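Long-range contacts in protein CT_858 (Chlamydia trachomatis, PDB 3DOR), which probably acts as a secreted serine-type endopeptidase, CPAF, that combines a PDZ-like domain with a peptidase family S41 domain: residues 260-265 and 335-340; 274-279 and 317-322; 296-301 and 339-344; 343-348 and 401-406; 463-468 and 487-492. One frame throughout, in Å; residues are numbered along the deposited sequence.

Interactions 1, 2, 3 and 5 are built on the mixed sheet of the S41 region, whereas interaction 4 attaches a small hairpin to a helix beside it. Interactions 1 and 3 share Thr339 and Asn340 and both contact the loop that follows strand 333-337, the former through waters and a carboxylate, the latter through an arginine and an asparagine amide. Interaction 2, partly buried, tethers a helix by a glutamate and an edge-to-face phenylalanine pair. Interaction 4, which shares Gly343 and Gly344 with interaction 3, combines a buried leucine with a partly exposed serine-glutamate bond. Interaction 5, nearest the chain's centre, is mostly backbone and methyl contact; two probable backbone hydrogen bonds connect its 463-468 loop to Asn341.

Interaction 1: 260-265 and 335-340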
# COMPACT_ATOMS: atom_id res chain seq x y z
N GLY B 260 -17.30 -25.67 -0.76
CA GLY B 260 -16.55 -26.76 -0.19
C GLY B 260 -16.82 -28.03 -0.97
O GLY B 260 -17.35 -27.98 -2.10
N PHE B 261 -16.52 -29.18 -0.38
CA PHE B 261 -16.68 -30.44 -1.09
C PHE B 261 -17.54 -31.49 -0.41
O PHE B 261 -17.66 -32.60 -0.90
CB PHE B 261 -15.29 -31.02 -1.34
CG PHE B 261 -14.47 -31.19 -0.09
CD1 PHE B 261 -14.65 -32.29 0.74
CD2 PHE B 261 -13.52 -30.24 0.27
CE1 PHE B 261 -13.91 -32.43 1.91
CE2 PHE B 261 -12.77 -30.37 1.43
CZ PHE B 261 -12.97 -31.48 2.26
N LEU B 262 -18.15 -31.14 0.71
CA LEU B 262 -19.00 -32.08 1.43
C LEU B 262 -20.45 -32.11 0.92
O LEU B 262 -21.07 -31.06 0.71
CB LEU B 262 -19.00 -31.75 2.92
CG LEU B 262 -17.62 -31.73 3.57
CD1 LEU B 262 -17.74 -31.23 5.00
CD2 LEU B 262 -17.01 -33.14 3.54
N PRO B 263 -20.98 -33.31 0.68
CA PRO B 263 -22.37 -33.44 0.20
C PRO B 263 -23.33 -33.16 1.36
O PRO B 263 -22.92 -33.16 2.52
CB PRO B 263 -22.43 -34.88 -0.32
CG PRO B 263 -21.35 -35.59 0.44
CD PRO B 263 -20.25 -34.58 0.51
N VAL B 264 -24.61 -32.91 1.05
CA VAL B 264 -25.57 -32.62 2.11
C VAL B 264 -25.63 -33.77 3.10
O VAL B 264 -25.50 -34.93 2.72
CB VAL B 264 -26.99 -32.34 1.55
CG1 VAL B 264 -26.93 -31.18 0.58
CG2 VAL B 264 -27.54 -33.56 0.85
N ILE B 265 -25.81 -33.44 4.38
CA ILE B 265 -25.85 -34.44 5.43
C ILE B 265 -27.17 -35.21 5.53
O ILE B 265 -27.24 -36.25 6.19
CB ILE B 265 -25.53 -33.78 6.80
CG1 ILE B 265 -26.61 -32.74 7.15
CG2 ILE B 265 -24.15 -33.12 6.73
CD1 ILE B 265 -26.39 -32.02 8.46
N ILE B 335 -23.76 -27.61 12.52
CA ILE B 335 -22.48 -28.09 12.01
C ILE B 335 -21.88 -26.96 11.19
O ILE B 335 -22.54 -26.41 10.29
CB ILE B 335 -22.64 -29.32 11.10
CG1 ILE B 335 -23.16 -30.52 11.92
CG2 ILE B 335 -21.29 -29.67 10.47
CD1 ILE B 335 -23.52 -31.71 11.06
N ILE B 336 -20.65 -26.58 11.50
CA ILE B 336 -19.96 -25.52 10.77
C ILE B 336 -18.78 -26.14 10.03
O ILE B 336 -17.83 -26.64 10.65
CB ILE B 336 -19.44 -24.42 11.73
CG1 ILE B 336 -20.63 -23.69 12.36
CG2 ILE B 336 -18.54 -23.43 10.98
CD1 ILE B 336 -20.22 -22.60 13.34
N ASP B 337 -18.84 -26.12 8.70
CA ASP B 337 -17.75 -26.65 7.90
C ASP B 337 -16.77 -25.50 7.69
O ASP B 337 -17.08 -24.54 7.00
CB ASP B 337 -18.25 -27.16 6.55
CG ASP B 337 -17.11 -27.52 5.60
OD1 ASP B 337 -17.37 -27.69 4.40
OD2 ASP B 337 -15.95 -27.63 6.07
N GLN B 338 -15.59 -25.60 8.29
CA GLN B 338 -14.61 -24.54 8.14
C GLN B 338 -13.33 -25.04 7.47
O GLN B 338 -12.29 -24.38 7.55
CB GLN B 338 -14.29 -23.96 9.52
CG GLN B 338 -13.61 -22.64 9.45
CD GLN B 338 -12.46 -22.51 10.41
OE1 GLN B 338 -12.19 -21.42 10.91
NE2 GLN B 338 -11.75 -23.61 10.66
N THR B 339 -13.40 -26.20 6.82
CA THR B 339 -12.23 -26.76 6.13
C THR B 339 -11.79 -25.92 4.93
O THR B 339 -12.57 -25.11 4.42
CB THR B 339 -12.54 -28.18 5.61
OG1 THR B 339 -13.67 -28.14 4.73
CG2 THR B 339 -12.84 -29.12 6.76
N ASN B 340 -10.54 -26.09 4.49
CA ASN B 340 -10.03 -25.36 3.33
C ASN B 340 -10.39 -23.88 3.38
O ASN B 340 -11.05 -23.34 2.49
CB ASN B 340 -10.62 -25.98 2.05
CG ASN B 340 -10.00 -27.33 1.71
OD1 ASN B 340 -9.26 -27.93 2.50
ND2 ASN B 340 -10.31 -27.82 0.52
O HOH W 1 -15.74 -28.74 2.37
O HOH W 2 -18.91 -28.25 2.11
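An Asx turn closes strand 333-337 of the central mixed sheet, and the loop 260-265 is joined to it by two bridging waters and by direct side-chain contacts. Asp337 has CG anti to its backbone N (chi1 171°), which sends the carboxylate toward the loop. Asp337 OD2 takes two bonds from Thr339: one from Thr339 N at 3.0 Å, arriving 34° out of the carboxylate plane, and one from Thr339 OG1 at 2.7 Å on the syn lone pair. The other oxygen is held by water: Asp337 OD1 accepts at 2.8 Å from water 1, which itself accepts from Phe261 N, and also from water 2, which accepts from Leu262 N. The apolar contacts flank this polar centre. Leu262 CD1 lies 3.6 Å from Asp337 OD1, so the methyl branch borders the carboxylate. Beyond it Ile265 and Ile335 meet tip to tip, CD1 to CD1 at 3.9 Å. The Phe261 ring crosses the Asn340 side chain at about a right angle, meeting it with an edge, while water 1 sits over one ring face, toward the rim. Helix 549-564 covers Leu262 and Ile335 through Tyr551, Val555 and Val559, and Leu460 of the neighbouring strand 457-461 touches both residues.

Interaction 2: 274-279 and 317-322; sequences GLFRAY and WEEFAK
Glu319 OE2 is gripped by two hydrogen bonds, one from Phe276 N at 2.9 Å and one from water 3 at 2.7 Å. Leu275 N bonds to its companion oxygen, Glu319 OE1, at 2.7 Å. Both backbone bonds use syn lone pairs and are nearly straight (175° and 167°), so two successive N-H groups fix the rotation of the carboxylate. The helix that carries it, 316-330, is the connection of a beta-alpha-beta crossover between the parallel strands 290-297 and 333-337; the bonds tie it to the loop at Leu275 and Phe276, leading into strand 278-284. An extended chain with CG anti to the backbone N lets Glu319 reach that far. Water 3 also donates to Phe276 O, bridging it to the Glu319 carboxylate. On the buried side Leu296, Ile323 and Tyr348 pack around Phe276. One edge of its ring borders Glu319, and one face receives the edge of Phe320 in a T-shaped stack, planes 65° apart, with Phe320 CD1 3.8 Å from Phe276 CZ.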
# COMPACT_ATOMS: atom_id res chain seq x y z
N GLY B 274 -28.29 -16.84 -0.14
CA GLY B 274 -27.30 -15.80 -0.35
C GLY B 274 -25.88 -16.22 -0.68
O GLY B 274 -25.64 -17.15 -1.45
N LEU B 275 -24.93 -15.51 -0.07
CA LEU B 275 -23.51 -15.74 -0.26
C LEU B 275 -22.99 -17.03 0.39
O LEU B 275 -22.14 -17.72 -0.18
CB LEU B 275 -22.74 -14.54 0.31
CG LEU B 275 -21.91 -13.64 -0.61
CD1 LEU B 275 -22.63 -13.36 -1.92
CD2 LEU B 275 -21.62 -12.34 0.14
N PHE B 276 -23.50 -17.36 1.57
CA PHE B 276 -23.08 -18.55 2.30
C PHE B 276 -23.84 -19.82 1.94
O PHE B 276 -25.03 -19.78 1.65
CB PHE B 276 -23.27 -18.38 3.82
CG PHE B 276 -22.41 -17.31 4.44
CD1 PHE B 276 -22.85 -16.00 4.52
CD2 PHE B 276 -21.18 -17.64 5.00
CE1 PHE B 276 -22.07 -15.02 5.16
CE2 PHE B 276 -20.39 -16.67 5.63
CZ PHE B 276 -20.84 -15.36 5.71
N ARG B 277 -23.15 -20.95 1.97
CA ARG B 277 -23.83 -22.21 1.75
C ARG B 277 -24.36 -22.54 3.16
O ARG B 277 -23.58 -22.70 4.11
CB ARG B 277 -22.88 -23.32 1.30
CG ARG B 277 -23.58 -24.67 1.21
CD ARG B 277 -22.71 -25.79 0.64
NE ARG B 277 -23.47 -27.03 0.57
CZ ARG B 277 -22.94 -28.24 0.41
NH1 ARG B 277 -21.63 -28.38 0.32
NH2 ARG B 277 -23.72 -29.30 0.38
N ALA B 278 -25.67 -22.63 3.30
CA ALA B 278 -26.25 -22.93 4.59
C ALA B 278 -27.62 -23.56 4.41
O ALA B 278 -28.40 -23.14 3.55
CB ALA B 278 -26.36 -21.64 5.41
N TYR B 279 -27.91 -24.56 5.23
CA TYR B 279 -29.18 -25.23 5.14
C TYR B 279 -29.50 -25.97 6.42
O TYR B 279 -28.72 -25.97 7.37
CB TYR B 279 -29.18 -26.21 3.95
CG TYR B 279 -28.17 -27.33 4.06
CD1 TYR B 279 -28.47 -28.50 4.75
CD2 TYR B 279 -26.90 -27.22 3.48
CE1 TYR B 279 -27.54 -29.53 4.88
CE2 TYR B 279 -25.95 -28.25 3.61
CZ TYR B 279 -26.29 -29.39 4.31
OH TYR B 279 -25.37 -30.40 4.46
N TRP B 317 -21.49 -10.10 7.00
CA TRP B 317 -21.85 -10.42 8.37
C TRP B 317 -23.34 -10.21 8.64
O TRP B 317 -23.90 -10.80 9.57
CB TRP B 317 -20.99 -9.62 9.35
CG TRP B 317 -20.98 -8.15 9.12
CD1 TRP B 317 -21.90 -7.24 9.55
CD2 TRP B 317 -19.96 -7.40 8.45
NE1 TRP B 317 -21.51 -5.97 9.20
CE2 TRP B 317 -20.32 -6.04 8.53
CE3 TRP B 317 -18.76 -7.75 7.80
CZ2 TRP B 317 -19.53 -5.01 7.97
CZ3 TRP B 317 -17.98 -6.74 7.24
CH2 TRP B 317 -18.37 -5.38 7.33
N GLU B 318 -24.01 -9.39 7.82
CA GLU B 318 -25.45 -9.20 8.00
C GLU B 318 -26.19 -10.45 7.53
O GLU B 318 -27.18 -10.86 8.14
CB GLU B 318 -25.93 -7.96 7.22
CG GLU B 318 -25.82 -6.70 8.07
CD GLU B 318 -26.03 -5.43 7.28
OE1 GLU B 318 -26.92 -5.39 6.41
OE2 GLU B 318 -25.30 -4.45 7.55
N GLU B 319 -25.72 -11.06 6.45
CA GLU B 319 -26.36 -12.27 5.97
C GLU B 319 -26.10 -13.40 6.98
O GLU B 319 -26.98 -14.20 7.27
CB GLU B 319 -25.82 -12.69 4.60
CG GLU B 319 -26.48 -13.99 4.12
CD GLU B 319 -25.85 -14.55 2.87
OE1 GLU B 319 -25.67 -13.77 1.90
OE2 GLU B 319 -25.54 -15.77 2.84
N PHE B 320 -24.87 -13.44 7.50
CA PHE B 320 -24.48 -14.46 8.48
C PHE B 320 -25.43 -14.35 9.67
O PHE B 320 -25.94 -15.36 10.16
CB PHE B 320 -23.03 -14.21 8.93
CG PHE B 320 -22.47 -15.30 9.82
CD1 PHE B 320 -21.76 -16.37 9.27
CD2 PHE B 320 -22.62 -15.24 11.20
CE1 PHE B 320 -21.21 -17.36 10.09
CE2 PHE B 320 -22.07 -16.24 12.02
CZ PHE B 320 -21.37 -17.29 11.46
N ALA B 321 -25.67 -13.12 10.11
CA ALA B 321 -26.56 -12.87 11.23
C ALA B 321 -27.96 -13.41 10.90
O ALA B 321 -28.60 -14.02 11.75
CB ALA B 321 -26.63 -11.37 11.55
N LYS B 322 -28.43 -13.18 9.68
CA LYS B 322 -29.75 -13.67 9.27
C LYS B 322 -29.84 -15.20 9.37
O LYS B 322 -30.83 -15.76 9.85
CB LYS B 322 -30.05 -13.28 7.82
CG LYS B 322 -30.07 -11.79 7.51
CD LYS B 322 -31.42 -11.17 7.84
CE LYS B 322 -31.50 -9.74 7.33
NZ LYS B 322 -31.38 -9.68 5.86
O HOH W 3 -26.94 -17.88 2.00

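Interaction 3: 296-301 and 339-344; sequences LRIPTY and TNNPGG
Tyr301 overlaps the carboxamide of Asn341 obliquely, the side chains crossing at about a right angle with the planes 28° apart and Tyr301 CE1 3.4 Å from Asn341 ND2. Two bonds fix the amide. Asn341 ND2 donates to Ile298 O at 2.9 Å, the donor standing well above the carbonyl plane, while Asn341 OD1 accepts in its carbonyl plane from Gly343 N at 2.9 Å, an Asx turn. With CG anti to the backbone N (chi1 -178°), the amide reaches across from its loop to the 296-301 segment. The Tyr301 hydroxyl is bonded to Gln338 OE1. Here strand 290-297 runs out and its continuation follows the loop between strand 333-337 and helix 346-354; a single bridge pairs Tyr301 with Gly344, and Tyr301 N donates to Gly343 O at 2.9 Å. At the backbone angles of Gly343 and Gly344 a CB would be pressed against the preceding carbonyl oxygen, which calls for glycine. At the other end the extended Arg297 presents its guanidinium edge: NH1 and NH2 converge end-on upon Thr339 O, with Arg297 NH1 2.8 Å from that oxygen, and Arg297 NH2 reaches Asn340 O at 3.3 Å. Arg297 NE is taken by Ser257 O.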
# COMPACT_ATOMS: atom_id res chain seq x y z
N LEU B 296 -23.60 -25.01 8.04
CA LEU B 296 -23.11 -23.73 7.56
C LEU B 296 -21.63 -23.87 7.23
O LEU B 296 -20.88 -24.44 8.00
CB LEU B 296 -23.29 -22.67 8.65
CG LEU B 296 -22.77 -21.24 8.46
CD1 LEU B 296 -21.26 -21.22 8.53
CD2 LEU B 296 -23.23 -20.70 7.12
N ARG B 297 -21.21 -23.37 6.08
CA ARG B 297 -19.78 -23.42 5.73
C ARG B 297 -19.23 -22.00 5.78
O ARG B 297 -19.83 -21.09 5.20
CB ARG B 297 -19.57 -24.03 4.34
CG ARG B 297 -18.11 -23.97 3.86
CD ARG B 297 -17.83 -24.70 2.53
NE ARG B 297 -16.53 -24.28 2.01
CZ ARG B 297 -15.37 -24.54 2.60
NH1 ARG B 297 -15.32 -25.23 3.73
NH2 ARG B 297 -14.25 -24.03 2.11
N ILE B 298 -18.13 -21.79 6.50
CA ILE B 298 -17.49 -20.48 6.55
C ILE B 298 -16.28 -20.74 5.65
O ILE B 298 -15.35 -21.43 6.05
CB ILE B 298 -17.02 -20.10 7.99
CG1 ILE B 298 -18.23 -19.99 8.92
CG2 ILE B 298 -16.27 -18.78 7.98
CD1 ILE B 298 -17.86 -19.65 10.38
N PRO B 299 -16.29 -20.18 4.43
CA PRO B 299 -15.21 -20.39 3.47
C PRO B 299 -13.92 -19.59 3.63
O PRO B 299 -12.83 -20.08 3.30
CB PRO B 299 -15.90 -20.13 2.13
CG PRO B 299 -16.78 -18.96 2.47
CD PRO B 299 -17.33 -19.29 3.86
N THR B 300 -14.03 -18.36 4.12
CA THR B 300 -12.86 -17.51 4.30
C THR B 300 -13.19 -16.42 5.31
O THR B 300 -14.37 -16.16 5.57
CB THR B 300 -12.47 -16.82 2.98
OG1 THR B 300 -11.40 -15.90 3.23
CG2 THR B 300 -13.66 -16.04 2.41
N TYR B 301 -12.16 -15.81 5.89
CA TYR B 301 -12.38 -14.73 6.83
C TYR B 301 -12.03 -13.38 6.21
O TYR B 301 -12.05 -12.35 6.89
CB TYR B 301 -11.62 -14.98 8.14
CG TYR B 301 -12.21 -16.15 8.91
CD1 TYR B 301 -11.61 -17.41 8.87
CD2 TYR B 301 -13.41 -16.02 9.61
CE1 TYR B 301 -12.19 -18.52 9.50
CE2 TYR B 301 -14.01 -17.14 10.25
CZ TYR B 301 -13.39 -18.38 10.19
OH TYR B 301 -13.97 -19.49 10.76
N THR B 339 -13.40 -26.20 6.82
CA THR B 339 -12.23 -26.76 6.13
C THR B 339 -11.79 -25.92 4.93
O THR B 339 -12.57 -25.11 4.42
CB THR B 339 -12.54 -28.18 5.61
OG1 THR B 339 -13.67 -28.14 4.73
CG2 THR B 339 -12.84 -29.12 6.76
N ASN B 340 -10.54 -26.09 4.49
CA ASN B 340 -10.03 -25.36 3.33
C ASN B 340 -10.39 -23.88 3.38
O ASN B 340 -11.05 -23.34 2.49
CB ASN B 340 -10.62 -25.98 2.05
CG ASN B 340 -10.00 -27.33 1.71
OD1 ASN B 340 -9.26 -27.93 2.50
ND2 ASN B 340 -10.31 -27.82 0.52
N ASN B 341 -9.92 -23.22 4.42
CA ASN B 341 -10.20 -21.81 4.66
C ASN B 341 -8.84 -21.14 4.90
O ASN B 341 -8.12 -21.53 5.81
CB ASN B 341 -11.09 -21.72 5.90
CG ASN B 341 -11.49 -20.31 6.23
OD1 ASN B 341 -10.67 -19.40 6.20
ND2 ASN B 341 -12.76 -20.12 6.56
N PRO B 342 -8.50 -20.12 4.10
CA PRO B 342 -7.24 -19.38 4.17
C PRO B 342 -7.06 -18.36 5.30
O PRO B 342 -5.99 -17.78 5.43
CB PRO B 342 -7.17 -18.70 2.82
CG PRO B 342 -8.62 -18.28 2.63
CD PRO B 342 -9.37 -19.55 3.05
N GLY B 343 -8.09 -18.14 6.10
CA GLY B 343 -7.98 -17.16 7.17
C GLY B 343 -8.46 -15.82 6.65
O GLY B 343 -9.30 -15.78 5.75
N GLY B 344 -7.95 -14.72 7.20
CA GLY B 344 -8.38 -13.41 6.74
C GLY B 344 -8.34 -12.30 7.76
O GLY B 344 -7.29 -12.04 8.37

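Interaction 4: 343-348 and 401-406; sequences GGSVLY and NMEGYT
A close-fitting part and a partly exposed polar side divide this interface between the start of helix 346-354 and a short beta hairpin, strands 401-402 and 405-406, whose type I' turn runs from Met402 to Tyr405. The close part is at the turn itself. Glu403, with positive phi (53°), directs its carbonyl at the first helical turn: Glu403 O lies 3.4 Å from Tyr348 CA in a CA-H...O contact, and the same oxygen sits in the plane of the Tyr348 ring at its edge. Leu347, a buried residue crossing Glu403 at about a right angle, packs against the turn, with Leu347 CB 3.7 Å from Met402 O. Leu347 CD1 makes ordinary apolar contact with Met402 CE at 4.1 Å. The polar side is formed by Ser345 and Glu403, both partly exposed. Ser345 is the N-cap residue, its OG anti to the backbone N, and OG donates to Glu403 OE1 at 2.7 Å from 45° above the carboxylate plane. That oxygen accepts a second bond from Trp303 NE1, so two donors hold one end of the extended glutamate. Around the hairpin, Val411 of helix 409-428 packs on Met402 and Tyr405, whereas Pro316 and Trp317 of helix 316-330 touch Tyr348.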
# COMPACT_ATOMS: atom_id res chain seq x y z
N GLY B 343 -8.09 -18.14 6.10
CA GLY B 343 -7.98 -17.16 7.17
C GLY B 343 -8.46 -15.82 6.65
O GLY B 343 -9.30 -15.78 5.75
N GLY B 344 -7.95 -14.72 7.20
CA GLY B 344 -8.38 -13.41 6.74
C GLY B 344 -8.34 -12.30 7.76
O GLY B 344 -7.29 -12.04 8.37
N SER B 345 -9.48 -11.65 7.96
CA SER B 345 -9.60 -10.53 8.88
C SER B 345 -9.99 -10.94 10.30
O SER B 345 -11.02 -11.58 10.51
CB SER B 345 -10.63 -9.52 8.34
OG SER B 345 -10.84 -8.45 9.26
N VAL B 346 -9.16 -10.55 11.26
CA VAL B 346 -9.38 -10.86 12.66
C VAL B 346 -10.70 -10.26 13.20
O VAL B 346 -11.43 -10.92 13.95
CB VAL B 346 -8.20 -10.34 13.53
CG1 VAL B 346 -8.42 -10.74 14.98
CG2 VAL B 346 -6.88 -10.90 13.03
N LEU B 347 -10.98 -9.01 12.84
CA LEU B 347 -12.20 -8.37 13.33
C LEU B 347 -13.45 -9.07 12.80
O LEU B 347 -14.44 -9.20 13.52
CB LEU B 347 -12.21 -6.88 12.95
CG LEU B 347 -11.15 -5.99 13.63
CD1 LEU B 347 -11.10 -4.64 12.92
CD2 LEU B 347 -11.47 -5.82 15.12
N TYR B 348 -13.39 -9.53 11.56
CA TYR B 348 -14.52 -10.24 10.95
C TYR B 348 -14.68 -11.59 11.63
O TYR B 348 -15.80 -12.04 11.91
CB TYR B 348 -14.27 -10.43 9.46
CG TYR B 348 -15.32 -11.27 8.76
CD1 TYR B 348 -16.64 -10.82 8.62
CD2 TYR B 348 -14.98 -12.51 8.21
CE1 TYR B 348 -17.59 -11.57 7.94
CE2 TYR B 348 -15.92 -13.27 7.52
CZ TYR B 348 -17.23 -12.80 7.38
OH TYR B 348 -18.14 -13.53 6.67
N ASN B 401 -20.03 -0.83 14.12
CA ASN B 401 -19.37 -2.12 14.23
C ASN B 401 -18.08 -2.10 13.45
O ASN B 401 -17.93 -1.33 12.50
CB ASN B 401 -20.27 -3.25 13.71
CG ASN B 401 -20.52 -3.15 12.23
OD1 ASN B 401 -21.63 -2.83 11.80
ND2 ASN B 401 -19.49 -3.41 11.42
N MET B 402 -17.15 -2.96 13.84
CA MET B 402 -15.87 -3.06 13.16
C MET B 402 -15.85 -4.39 12.42
O MET B 402 -15.60 -5.46 13.01
CB MET B 402 -14.73 -2.97 14.17
CG MET B 402 -14.59 -1.57 14.77
SD MET B 402 -13.56 -1.53 16.24
CE MET B 402 -11.89 -1.53 15.48
N GLU B 403 -16.13 -4.31 11.13
CA GLU B 403 -16.20 -5.48 10.25
C GLU B 403 -17.15 -6.53 10.82
O GLU B 403 -16.88 -7.73 10.77
CB GLU B 403 -14.81 -6.06 10.01
CG GLU B 403 -13.94 -5.10 9.20
CD GLU B 403 -12.60 -5.69 8.79
OE1 GLU B 403 -12.59 -6.75 8.11
OE2 GLU B 403 -11.56 -5.10 9.15
N GLY B 404 -18.26 -6.04 11.37
CA GLY B 404 -19.27 -6.92 11.93
C GLY B 404 -19.28 -6.94 13.44
O GLY B 404 -20.33 -7.16 14.05
N TYR B 405 -18.12 -6.72 14.07
CA TYR B 405 -18.08 -6.76 15.53
C TYR B 405 -18.70 -5.52 16.15
O TYR B 405 -18.30 -4.39 15.86
CB TYR B 405 -16.64 -6.92 16.02
CG TYR B 405 -16.57 -7.37 17.46
CD1 TYR B 405 -16.62 -8.73 17.78
CD2 TYR B 405 -16.46 -6.45 18.50
CE1 TYR B 405 -16.56 -9.16 19.11
CE2 TYR B 405 -16.39 -6.87 19.83
CZ TYR B 405 -16.44 -8.22 20.13
OH TYR B 405 -16.39 -8.63 21.44
N THR B 406 -19.69 -5.74 17.01
CA THR B 406 -20.42 -4.65 17.65
C THR B 406 -19.54 -3.73 18.48
O THR B 406 -18.79 -4.18 19.34
CB THR B 406 -21.54 -5.22 18.55
OG1 THR B 406 -22.39 -6.09 17.78
CG2 THR B 406 -22.38 -4.07 19.12

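Interaction 5: 463-468 and 487-492; sequences EQDFSC and TRTAGA
The two loops run roughly alongside each other, their directions 33° apart, and one backbone hydrogen bond joins them: Ala490 N donates to Asp465 O at 3.1 Å, in the carbonyl plane. Two CA-H...O contacts bracket it, Glu463 CA to Arg488 O and Ser467 CA to Ala492 O, each 3.3 Å long. Side chains fill in with methyl groups. Ala490 CB lies 3.4 Å from Phe466 CE2, approaching the ring obliquely, and Ala492 CB rests 4.1 Å from Phe466 CB. Asp465 CB meets Thr489 CG2 at 3.8 Å, crossing obliquely, while the aspartate OD2 is occupied by Asn462 N. At the outer end Glu463 and Thr487 lie side by side, and water 4 links Glu463 OE2, to which it donates, with Thr487 OG1; Glu463 OE1 is bonded to Ser144. The 487-492 loop is further anchored by Asp470 of helix 468-478, which binds Thr489 OG1 and the N-H groups of Gly491 and Ala492. Both loops leave neighbouring parallel strands, 457-461 and 483-486, which helix 468-478 connects. Ser467 stands at the N-cap of that helix with an unusual positive phi of 41° and touches His73, an arrangement consistent with the nucleophile position of serine peptidases in the ClpP/crotonase-like fold of family S41.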
# COMPACT_ATOMS: atom_id res chain seq x y z
N GLU B 463 -6.28 -29.81 7.62
CA GLU B 463 -4.92 -29.30 7.51
C GLU B 463 -4.76 -28.11 6.59
O GLU B 463 -3.65 -27.57 6.46
CB GLU B 463 -3.96 -30.42 7.09
CG GLU B 463 -3.90 -30.70 5.59
CD GLU B 463 -5.13 -31.39 5.05
OE1 GLU B 463 -5.22 -31.57 3.81
OE2 GLU B 463 -5.99 -31.78 5.86
N GLN B 464 -5.85 -27.72 5.93
CA GLN B 464 -5.80 -26.56 5.06
C GLN B 464 -6.57 -25.38 5.64
O GLN B 464 -7.23 -24.63 4.91
CB GLN B 464 -6.29 -26.91 3.64
CG GLN B 464 -5.32 -27.83 2.89
CD GLN B 464 -5.63 -27.94 1.40
OE1 GLN B 464 -6.77 -28.18 1.00
NE2 GLN B 464 -4.60 -27.77 0.58
N ASP B 465 -6.49 -25.23 6.96
CA ASP B 465 -7.09 -24.12 7.70
C ASP B 465 -5.92 -23.28 8.21
O ASP B 465 -5.07 -23.80 8.94
CB ASP B 465 -7.91 -24.62 8.88
CG ASP B 465 -9.27 -25.09 8.47
OD1 ASP B 465 -9.78 -24.56 7.46
OD2 ASP B 465 -9.83 -25.97 9.15
N PHE B 466 -5.89 -22.00 7.85
CA PHE B 466 -4.80 -21.12 8.25
C PHE B 466 -5.26 -19.85 8.98
O PHE B 466 -6.38 -19.40 8.80
CB PHE B 466 -3.98 -20.70 7.02
CG PHE B 466 -3.60 -21.85 6.11
CD1 PHE B 466 -4.53 -22.39 5.23
CD2 PHE B 466 -2.31 -22.39 6.14
CE1 PHE B 466 -4.18 -23.45 4.38
CE2 PHE B 466 -1.95 -23.45 5.29
CZ PHE B 466 -2.89 -23.98 4.41
N SER B 467 -4.35 -19.27 9.77
CA SER B 467 -4.58 -18.04 10.55
C SER B 467 -5.95 -17.95 11.23
O SER B 467 -6.20 -18.67 12.21
CB SER B 467 -4.32 -16.79 9.70
OG SER B 467 -5.03 -16.80 8.48
N CYS B 468 -6.84 -17.09 10.75
CA CYS B 468 -8.15 -17.00 11.39
C CYS B 468 -8.84 -18.37 11.41
O CYS B 468 -9.62 -18.64 12.32
CB CYS B 468 -9.04 -15.96 10.70
SG CYS B 468 -8.50 -14.25 11.01
N THR B 487 -9.20 -32.95 11.14
CA THR B 487 -7.76 -33.09 11.32
C THR B 487 -7.15 -31.75 11.70
O THR B 487 -7.69 -30.68 11.36
CB THR B 487 -7.06 -33.69 10.05
OG1 THR B 487 -7.39 -32.93 8.88
CG2 THR B 487 -7.50 -35.14 9.84
N ARG B 488 -6.04 -31.82 12.44
CA ARG B 488 -5.29 -30.67 12.93
C ARG B 488 -5.11 -29.57 11.89
O ARG B 488 -4.78 -29.85 10.73
CB ARG B 488 -3.92 -31.16 13.43
CG ARG B 488 -2.98 -30.10 13.96
CD ARG B 488 -1.61 -30.72 14.35
NE ARG B 488 -1.73 -31.70 15.44
CZ ARG B 488 -1.75 -31.40 16.73
NH1 ARG B 488 -1.65 -30.14 17.13
NH2 ARG B 488 -1.89 -32.36 17.64
N THR B 489 -5.30 -28.32 12.30
CA THR B 489 -5.14 -27.18 11.40
C THR B 489 -3.66 -26.93 11.08
O THR B 489 -2.76 -27.43 11.77
CB THR B 489 -5.80 -25.90 11.99
OG1 THR B 489 -5.16 -25.54 13.22
CG2 THR B 489 -7.31 -26.14 12.27
N ALA B 490 -3.41 -26.14 10.03
CA ALA B 490 -2.05 -25.85 9.56
C ALA B 490 -1.09 -25.20 10.55
O ALA B 490 0.06 -25.63 10.67
CB ALA B 490 -2.12 -25.00 8.31
N GLY B 491 -1.53 -24.16 11.23
CA GLY B 491 -0.67 -23.50 12.18
C GLY B 491 0.04 -22.26 11.67
O GLY B 491 1.27 -22.17 11.69
N ALA B 492 -0.73 -21.31 11.15
CA ALA B 492 -0.16 -20.03 10.72
C ALA B 492 -0.56 -19.17 11.92
O ALA B 492 -1.55 -18.43 11.87
CB ALA B 492 -0.84 -19.55 9.44
O HOH W 4 -4.76 -33.84 7.79